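Glyoxalase 3 (Candida albicans, PDB 4LRU) converts methylglyoxal and water to D-lactate in a single step without glutathione, protecting the yeast from methylglyoxal generated by its own metabolism. Local coordinates at residues K23-V29 with F55-S61; F103-H109 with V135-G141; P156-G160 with K194-T198. One frame throughout, in Å; residues are numbered along the deposited sequence. Where two conformers were deposited one is given.

The three contacts run from the heart of the fold to its surface. Contact 2 is entirely buried at the centre of the chain, where two parallel strands of the main sheet lie side by side and the one at 134-138 leads into Cys139 and His140, inferred active-site residues. Contact 1, a partly buried meeting of two loops, touches it directly: Phe28 N lies 2.9 Å from Ala107 O, a probable hydrogen bond. Contact 3 is partly buried on the other side of the chain's centre from contact 1, their centres about 28 Å apart. Contact 1 mixes backbone bonds with bonds to aspartate and serine side chains and adds aromatic faces; contact 2 has sheet bonds and paired histidines, contact 3 a small apolar patch with one backbone bond.

Contact 1 (K23-V29 with F55-S61); sequences KKTGVFV and FGWDDHS
Lys23 lays its CB and CG beside the imidazole of His60, CG coming 3.7 Å from NE2, a nitrogen hydrogen-bonded to Asp21. Lys24 is bonded twice to Asp59: its N gives a nearly straight bond to Asp59 OD2 (2.8 Å), which it meets from above the carboxylate plane, and its O accepts from Asp59 N. At Thr25 the hydroxyl, held anti to the backbone N (chi1 -165°), donates to Asp58 OD2 at 2.7 Å on the anti side, somewhat out of the carboxylate plane; Tyr19 also binds this oxygen, while OD1 closes an Asx turn by accepting from His60 N. Gly26 CA makes a CA-H...O contact with Gly56 O at 3.4 Å. The two loops, which follow adjacent parallel strands of the DJ-1-type sheet, then join in a single beta bridge: Val27 N bonds to Gly56 O and Asp58 N to Val27 O. CG1 of Val27 rests 3.7 Å from Trp57 CZ3. Phe28 offers a ring face to Ser61 CB, centred over it at 3.3 Å from the centroid. Val29 CG2 lies toward the rim of the Trp57 indole, on the face opposite Phe55, and Val29 N donates to Ser61 OG (3.1 Å), whose hydroxyl in turn donates to Asp58 O.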
loop_
_atom_site.group_PDB
_atom_site.type_symbol
_atom_site.label_atom_id
_atom_site.label_comp_id
_atom_site.label_asym_id
_atom_site.label_seq_id
_atom_site.Cartn_x
_atom_site.Cartn_y
_atom_site.Cartn_z
ATOM N N LYS A 23 -5.220 17.237 -12.377
ATOM C CA LYS A 23 -5.859 15.950 -12.100
ATOM C C LYS A 23 -5.742 15.588 -10.623
ATOM O O LYS A 23 -4.849 16.069 -9.918
ATOM C CB LYS A 23 -5.214 14.828 -12.922
ATOM C CG LYS A 23 -5.357 14.964 -14.423
ATOM C CD LYS A 23 -6.804 15.048 -14.855
ATOM C CE LYS A 23 -6.904 15.162 -16.369
ATOM N NZ LYS A 23 -8.305 14.970 -16.823
ATOM N N LYS A 24 -6.607 14.680 -10.175
ATOM C CA LYS A 24 -6.601 14.234 -8.787
ATOM C C LYS A 24 -5.671 13.059 -8.528
ATOM O O LYS A 24 -5.498 12.190 -9.389
ATOM C CB LYS A 24 -8.009 13.844 -8.366
ATOM C CG LYS A 24 -8.986 14.997 -8.427
ATOM C CD LYS A 24 -10.310 14.617 -7.774
ATOM C CE LYS A 24 -11.281 15.780 -7.758
ATOM N NZ LYS A 24 -12.518 15.384 -7.034
ATOM N N THR A 25 -5.096 13.010 -7.326
ATOM C CA THR A 25 -4.577 11.762 -6.808
ATOM C C THR A 25 -5.618 11.049 -5.959
ATOM O O THR A 25 -6.739 11.552 -5.756
ATOM C CB THR A 25 -3.253 11.948 -6.032
ATOM O OG1 THR A 25 -2.619 10.670 -5.851
ATOM C CG2 THR A 25 -3.480 12.577 -4.673
ATOM N N GLY A 26 -5.227 9.878 -5.480
ATOM C CA GLY A 26 -6.103 8.934 -4.804
ATOM C C GLY A 26 -5.475 7.569 -4.913
ATOM O O GLY A 26 -4.252 7.453 -4.892
ATOM N N VAL A 27 -6.303 6.539 -5.019
ATOM C CA VAL A 27 -5.839 5.147 -5.063
ATOM C C VAL A 27 -5.370 4.820 -6.481
ATOM O O VAL A 27 -6.093 5.037 -7.441
ATOM C CB VAL A 27 -6.979 4.202 -4.665
ATOM C CG1 VAL A 27 -6.552 2.734 -4.788
ATOM C CG2 VAL A 27 -7.458 4.527 -3.256
ATOM N N PHE A 28 -4.146 4.305 -6.597
ATOM C CA PHE A 28 -3.623 3.891 -7.897
ATOM C C PHE A 28 -4.171 2.520 -8.222
ATOM O O PHE A 28 -3.825 1.554 -7.560
ATOM C CB PHE A 28 -2.098 3.846 -7.877
ATOM C CG PHE A 28 -1.489 3.992 -9.234
ATOM C CD1 PHE A 28 -1.400 2.910 -10.090
ATOM C CD2 PHE A 28 -1.041 5.232 -9.686
ATOM C CE1 PHE A 28 -0.888 3.059 -11.365
ATOM C CE2 PHE A 28 -0.520 5.384 -10.956
ATOM C CZ PHE A 28 -0.435 4.295 -11.795
ATOM N N VAL A 29 -5.060 2.441 -9.205
ATOM C CA VAL A 29 -5.951 1.281 -9.361
ATOM C C VAL A 29 -5.222 -0.050 -9.200
ATOM O O VAL A 29 -5.607 -0.859 -8.376
ATOM C CB VAL A 29 -6.691 1.300 -10.695
ATOM C CG1 VAL A 29 -7.503 0.025 -10.880
ATOM C CG2 VAL A 29 -7.622 2.505 -10.766
ATOM N N PHE A 55 -12.921 6.778 -0.585
ATOM C CA PHE A 55 -11.739 6.845 -1.432
ATOM C C PHE A 55 -12.140 7.354 -2.812
ATOM O O PHE A 55 -13.328 7.400 -3.168
ATOM C CB PHE A 55 -11.075 5.467 -1.561
ATOM C CG PHE A 55 -11.768 4.568 -2.531
ATOM C CD1 PHE A 55 -12.878 3.851 -2.136
ATOM C CD2 PHE A 55 -11.324 4.457 -3.836
ATOM C CE1 PHE A 55 -13.561 3.048 -3.040
ATOM C CE2 PHE A 55 -11.984 3.637 -4.736
ATOM C CZ PHE A 55 -13.109 2.940 -4.336
ATOM N N GLY A 56 -11.135 7.739 -3.593
ATOM C CA GLY A 56 -11.306 7.948 -5.027
ATOM C C GLY A 56 -10.068 7.505 -5.776
ATOM O O GLY A 56 -9.017 7.286 -5.173
ATOM N N TRP A 57 -10.213 7.298 -7.081
ATOM C CA TRP A 57 -9.097 6.814 -7.880
ATOM C C TRP A 57 -8.145 7.946 -8.212
ATOM O O TRP A 57 -8.565 9.075 -8.460
ATOM C CB TRP A 57 -9.588 6.180 -9.188
ATOM C CG TRP A 57 -10.531 5.042 -9.018
ATOM C CD1 TRP A 57 -11.802 4.969 -9.485
ATOM C CD2 TRP A 57 -10.275 3.802 -8.351
ATOM N NE1 TRP A 57 -12.369 3.763 -9.141
ATOM C CE2 TRP A 57 -11.453 3.032 -8.436
ATOM C CE3 TRP A 57 -9.178 3.279 -7.662
ATOM C CZ2 TRP A 57 -11.551 1.752 -7.887
ATOM C CZ3 TRP A 57 -9.278 2.008 -7.118
ATOM C CH2 TRP A 57 -10.458 1.259 -7.240
ATOM N N ASP A 58 -6.861 7.622 -8.274
ATOM C CA ASP A 58 -5.879 8.528 -8.860
ATOM C C ASP A 58 -6.150 8.626 -10.367
ATOM O O ASP A 58 -6.201 7.611 -11.048
ATOM C CB ASP A 58 -4.462 8.035 -8.578
ATOM C CG ASP A 58 -3.398 8.974 -9.118
ATOM O OD1 ASP A 58 -3.375 9.181 -10.344
ATOM O OD2 ASP A 58 -2.554 9.461 -8.315
ATOM N N ASP A 59 -6.389 9.828 -10.880
ATOM C CA ASP A 59 -6.818 10.004 -12.280
ATOM C C ASP A 59 -5.751 9.486 -13.262
ATOM O O ASP A 59 -6.068 9.032 -14.367
ATOM C CB ASP A 59 -7.094 11.489 -12.599
ATOM C CG ASP A 59 -8.370 12.030 -11.950
ATOM O OD1 ASP A 59 -9.294 11.247 -11.641
ATOM O OD2 ASP A 59 -8.457 13.271 -11.777
ATOM N N HIS A 60 -4.488 9.569 -12.870
ATOM C CA HIS A 60 -3.412 9.098 -13.737
ATOM C C HIS A 60 -3.383 7.564 -13.846
ATOM O O HIS A 60 -2.830 7.020 -14.812
ATOM C CB HIS A 60 -2.066 9.659 -13.275
ATOM C CG HIS A 60 -1.889 11.111 -13.602
ATOM N ND1 HIS A 60 -0.779 11.834 -13.218
ATOM C CD2 HIS A 60 -2.723 11.990 -14.195
ATOM C CE1 HIS A 60 -0.915 13.085 -13.618
ATOM N NE2 HIS A 60 -2.085 13.206 -14.217
ATOM N N SER A 61 -4.049 6.882 -12.919
ATOM C CA SER A 61 -3.999 5.412 -12.849
ATOM C C SER A 61 -5.111 4.716 -13.641
ATOM O O SER A 61 -5.082 3.494 -13.806
ATOM C CB SER A 61 -4.023 4.944 -11.405
ATOM O OG SER A 61 -5.319 5.035 -10.846
#

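Contact 2 (F103-H109 with V135-G141); sequences FFGSAGH and VSAVCHG
Phe103-Gly105 and Val135-Val138 run side by side as parallel strands, their axes 4.3 Å apart at 15°, joined where Gly105 N donates to Ser136 O (2.8 Å) and Val138 N to Gly105 O (3.0 Å). Phe103 O receives a weak bond from Ser136 N and a second bond from Ser136 OG at 2.8 Å. That hydroxyl stands between its own backbone N and carbonyl carbon (chi1 64°), which turns it back to the neighbouring strand, and it also lies 3.2 Å from Phe104 CD2. Across the ring, Phe104 CE1 packs against Val138 CG1 on the face of the sheet covered by helix 225-236.

Beyond the strands, Ala107 CB nestles into the type II' turn from Val138 to Gly141, 3.2 Å from Gly141 N and close to Cys139 CB. The turn places Cys139, with positive phi, at the strand end, consistent with the nucleophile elbow of the DJ-1 superfamily. His140 sends CE1 over one face of the His109 imidazole, 3.1 Å from its NE2, the two planes inclined at 42°. Both histidines bond through NE2 to Glu171, one to each carboxylate oxygen. Glu171 and His140 are inferred active-site residues with Cys139, and the shared carboxylate is consistent with His109 acting as a second-shell partner that probably helps to orient Glu171 beside His140.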
loop_
_atom_site.group_PDB
_atom_site.type_symbol
_atom_site.label_atom_id
_atom_site.label_comp_id
_atom_site.label_asym_id
_atom_site.label_seq_id
_atom_site.Cartn_x
_atom_site.Cartn_y
_atom_site.Cartn_z
ATOM N N PHE A 103 -1.335 -7.292 6.425
ATOM C CA PHE A 103 -1.681 -5.924 6.112
ATOM C C PHE A 103 -0.959 -5.577 4.827
ATOM O O PHE A 103 0.251 -5.757 4.726
ATOM C CB PHE A 103 -1.240 -4.980 7.230
ATOM C CG PHE A 103 -1.591 -3.534 6.982
ATOM C CD1 PHE A 103 -0.799 -2.742 6.173
ATOM C CD2 PHE A 103 -2.725 -2.971 7.569
ATOM C CE1 PHE A 103 -1.103 -1.410 5.975
ATOM C CE2 PHE A 103 -3.047 -1.642 7.355
ATOM C CZ PHE A 103 -2.243 -0.862 6.559
ATOM N N PHE A 104 -1.702 -5.099 3.836
ATOM C CA PHE A 104 -1.094 -4.649 2.572
ATOM C C PHE A 104 -1.532 -3.226 2.236
ATOM O O PHE A 104 -2.713 -2.971 2.006
ATOM C CB PHE A 104 -1.474 -5.599 1.437
ATOM C CG PHE A 104 -0.734 -5.342 0.163
ATOM C CD1 PHE A 104 -1.023 -4.231 -0.616
ATOM C CD2 PHE A 104 0.289 -6.210 -0.264
ATOM C CE1 PHE A 104 -0.329 -3.984 -1.787
ATOM C CE2 PHE A 104 0.975 -5.949 -1.432
ATOM C CZ PHE A 104 0.663 -4.848 -2.199
ATOM N N GLY A 105 -0.580 -2.302 2.229
ATOM C CA GLY A 105 -0.853 -0.915 1.870
ATOM C C GLY A 105 -0.752 -0.654 0.383
ATOM O O GLY A 105 0.349 -0.551 -0.163
ATOM N N SER A 106 -1.893 -0.590 -0.297
ATOM C CA SER A 106 -1.920 -0.051 -1.649
ATOM C C SER A 106 -1.622 1.426 -1.564
ATOM O O SER A 106 -1.684 2.002 -0.485
ATOM C CB SER A 106 -3.264 -0.278 -2.345
ATOM O OG SER A 106 -4.310 0.573 -1.858
ATOM N N ALA A 107 -1.333 2.053 -2.687
ATOM C CA ALA A 107 -1.003 3.460 -2.611
ATOM C C ALA A 107 -1.532 4.270 -3.781
ATOM O O ALA A 107 -2.731 4.228 -4.077
ATOM C CB ALA A 107 0.486 3.645 -2.380
ATOM N N GLY A 108 -0.659 5.044 -4.414
ATOM C CA GLY A 108 -1.047 6.306 -4.998
ATOM C C GLY A 108 -0.592 7.409 -4.077
ATOM O O GLY A 108 -0.478 7.193 -2.875
ATOM N N HIS A 109 -0.323 8.585 -4.632
ATOM C CA HIS A 109 0.248 9.681 -3.850
ATOM C C HIS A 109 -0.680 10.126 -2.711
ATOM O O HIS A 109 -0.231 10.745 -1.753
ATOM C CB HIS A 109 0.576 10.867 -4.751
ATOM C CG HIS A 109 1.857 10.719 -5.516
ATOM N ND1 HIS A 109 1.938 10.033 -6.712
ATOM C CD2 HIS A 109 3.107 11.183 -5.266
ATOM C CE1 HIS A 109 3.182 10.079 -7.161
ATOM N NE2 HIS A 109 3.908 10.775 -6.306
ATOM N N VAL A 135 3.382 -7.535 7.314
ATOM C CA VAL A 135 2.981 -6.167 7.016
ATOM C C VAL A 135 3.758 -5.692 5.789
ATOM O O VAL A 135 4.978 -5.879 5.695
ATOM C CB VAL A 135 3.264 -5.226 8.204
ATOM C CG1 VAL A 135 2.929 -3.785 7.842
ATOM C CG2 VAL A 135 2.478 -5.666 9.428
ATOM N N SER A 136 3.041 -5.085 4.853
ATOM C CA SER A 136 3.549 -4.855 3.510
ATOM C C SER A 136 2.923 -3.606 2.917
ATOM O O SER A 136 1.852 -3.164 3.333
ATOM C CB SER A 136 3.277 -6.060 2.630
ATOM O OG SER A 136 1.887 -6.263 2.478
ATOM N N ALA A 137 3.605 -3.036 1.936
ATOM C CA ALA A 137 3.079 -1.912 1.191
ATOM C C ALA A 137 3.848 -1.751 -0.107
ATOM O O ALA A 137 5.005 -2.162 -0.229
ATOM C CB ALA A 137 3.178 -0.644 2.024
ATOM N N VAL A 138 3.197 -1.111 -1.062
ATOM C CA VAL A 138 3.831 -0.807 -2.342
ATOM C C VAL A 138 3.817 0.696 -2.614
ATOM O O VAL A 138 2.910 1.408 -2.200
ATOM C CB VAL A 138 3.171 -1.594 -3.487
ATOM C CG1 VAL A 138 1.725 -1.166 -3.712
ATOM C CG2 VAL A 138 3.973 -1.453 -4.777
ATOM N N CYS A 139 4.854 1.167 -3.309
ATOM C CA CYS A 139 4.876 2.519 -3.889
ATOM C C CYS A 139 4.995 3.587 -2.794
ATOM O O CYS A 139 6.001 3.615 -2.105
ATOM C CB CYS A 139 3.657 2.728 -4.775
ATOM S SG CYS A 139 3.752 4.184 -5.835
ATOM N N HIS A 140 3.982 4.433 -2.581
ATOM C CA HIS A 140 4.010 5.321 -1.397
ATOM C C HIS A 140 3.385 4.702 -0.157
ATOM O O HIS A 140 3.349 5.318 0.916
ATOM C CB HIS A 140 3.352 6.672 -1.692
ATOM C CG HIS A 140 4.074 7.461 -2.732
ATOM N ND1 HIS A 140 3.765 7.372 -4.072
ATOM C CD2 HIS A 140 5.155 8.268 -2.647
ATOM C CE1 HIS A 140 4.603 8.121 -4.763
ATOM N NE2 HIS A 140 5.463 8.666 -3.922
ATOM N N GLY A 141 2.894 3.482 -0.313
ATOM C CA GLY A 141 2.294 2.736 0.790
ATOM C C GLY A 141 3.107 2.704 2.070
ATOM O O GLY A 141 2.530 2.671 3.163
#

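Contact 3 (P156-G160 with K194-T198)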
loop_
_atom_site.group_PDB
_atom_site.type_symbol
_atom_site.label_atom_id
_atom_site.label_comp_id
_atom_site.label_asym_id
_atom_site.label_seq_id
_atom_site.Cartn_x
_atom_site.Cartn_y
_atom_site.Cartn_z
ATOM N N PRO A 156 10.251 2.599 16.434
ATOM C CA PRO A 156 9.575 2.518 15.150
ATOM C C PRO A 156 9.576 1.097 14.606
ATOM O O PRO A 156 10.594 0.391 14.680
ATOM C CB PRO A 156 10.398 3.454 14.269
ATOM C CG PRO A 156 10.888 4.490 15.229
ATOM C CD PRO A 156 11.169 3.751 16.509
ATOM N N LEU A 157 8.429 0.668 14.107
ATOM C CA LEU A 157 8.286 -0.684 13.596
ATOM C C LEU A 157 9.360 -1.057 12.559
ATOM O O LEU A 157 9.828 -2.194 12.527
ATOM C CB LEU A 157 6.891 -0.857 13.013
ATOM C CG LEU A 157 6.528 -2.314 12.697
ATOM C CD1 LEU A 157 5.042 -2.539 12.936
ATOM C CD2 LEU A 157 6.885 -2.661 11.272
ATOM N N ILE A 158 9.756 -0.101 11.721
ATOM C CA ILE A 158 10.792 -0.360 10.729
ATOM C C ILE A 158 12.184 0.095 11.122
ATOM O O ILE A 158 13.088 0.065 10.297
ATOM C CB ILE A 158 10.437 0.191 9.337
ATOM C CG1 ILE A 158 10.327 1.722 9.344
ATOM C CG2 ILE A 158 9.172 -0.472 8.840
ATOM C CD1 ILE A 158 10.239 2.345 7.957
ATOM N N LYS A 159 12.390 0.457 12.379
ATOM C CA LYS A 159 13.746 0.788 12.830
ATOM C C LYS A 159 14.659 -0.401 12.566
ATOM O O LYS A 159 14.353 -1.512 12.966
ATOM C CB LYS A 159 13.795 1.139 14.322
ATOM C CG LYS A 159 15.185 1.539 14.795
ATOM C CD LYS A 159 15.179 2.150 16.186
ATOM C CE LYS A 159 16.557 2.604 16.658
ATOM N NZ LYS A 159 17.134 3.688 15.813
ATOM N N GLY A 160 15.780 -0.165 11.900
ATOM C CA GLY A 160 16.770 -1.220 11.681
ATOM C C GLY A 160 16.379 -2.228 10.604
ATOM O O GLY A 160 17.086 -3.234 10.421
ATOM N N LYS A 194 13.626 8.979 8.658
ATOM C CA LYS A 194 12.932 9.454 9.854
ATOM C C LYS A 194 12.822 8.346 10.902
ATOM O O LYS A 194 12.932 8.593 12.118
ATOM C CB LYS A 194 11.533 9.936 9.465
ATOM C CG LYS A 194 10.691 10.430 10.637
ATOM C CD LYS A 194 9.330 10.916 10.181
ATOM C CE LYS A 194 8.453 11.315 11.356
ATOM N NZ LYS A 194 7.313 12.164 10.903
ATOM N N GLU A 195 12.540 7.140 10.425
ATOM C CA GLU A 195 12.229 6.006 11.290
ATOM C C GLU A 195 13.458 5.169 11.661
ATOM O O GLU A 195 13.359 4.259 12.479
ATOM C CB GLU A 195 11.194 5.105 10.624
ATOM C CG GLU A 195 9.864 5.772 10.250
ATOM C CD GLU A 195 9.207 6.512 11.400
ATOM O OE1 GLU A 195 9.320 6.037 12.562
ATOM O OE2 GLU A 195 8.559 7.569 11.143
ATOM N N GLY A 196 14.612 5.476 11.081
ATOM C CA GLY A 196 15.832 4.708 11.353
ATOM C C GLY A 196 15.892 3.408 10.570
ATOM O O GLY A 196 16.601 2.474 10.974
ATOM N N ALA A 197 15.190 3.373 9.439
ATOM C CA ALA A 197 15.222 2.232 8.529
ATOM C C ALA A 197 16.296 2.474 7.476
ATOM O O ALA A 197 16.839 3.576 7.370
ATOM C CB ALA A 197 13.871 2.041 7.857
ATOM N N THR A 198 16.547 1.450 6.668
ATOM C CA THR A 198 17.443 1.565 5.525
ATOM C C THR A 198 16.592 1.479 4.267
ATOM O O THR A 198 15.904 0.481 4.042
ATOM C CB THR A 198 18.506 0.444 5.539
ATOM O OG1 THR A 198 19.355 0.605 6.682
ATOM C CG2 THR A 198 19.346 0.499 4.290
HETATM O O HOH W 1 14.752 5.380 14.870
#
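A single direct hydrogen bond joins the two backbones: Gly160 N donates to Gly196 O at 2.9 Å and almost straight (170°). Beside it Lys159 CA makes a longer CA-H...O contact with Glu195 O, at 3.5 Å. The same carbonyl is linked to the Lys159 side chain through a water, which accepts from NZ and gives a weak bond to Glu195 O. The lysine chain runs extended from CB and bends only at its last torsion (chi4 63°), so that the ammonium group turns to this water.

The apolar contacts centre on Ile158. Its CG1 branch occupies the position between backbone N and carbonyl carbon (chi1 64°) and reaches across to the other segment, with CG1 3.7 Å from Glu195 CB and CD1 3.6 Å from Ala197 CB. The Ala197 methyl also lies close to Ile158 O, so this one small group fits against both the backbone and the side chain of the isoleucine.

Carboxylate and proline meet without a hydrogen bond. Glu195 OE1 comes 3.3 Å from Pro156 CB and only slightly farther from CG, while OE2 accepts from the backbone N of Asn147.

Pro156 to Lys159 form a type I turn, closed by Lys159 N to Pro156 O, that leads out of the hairpin strand 155-156 toward strand 162-163. On the other segment, helix 188-195 ends and Gly196, with positive phi, turns the chain toward strand 198-199. The contact therefore lies just ahead of the short parallel pairing of 162-163 with 198-199, while the Leu157 side chain touches helix 119-130.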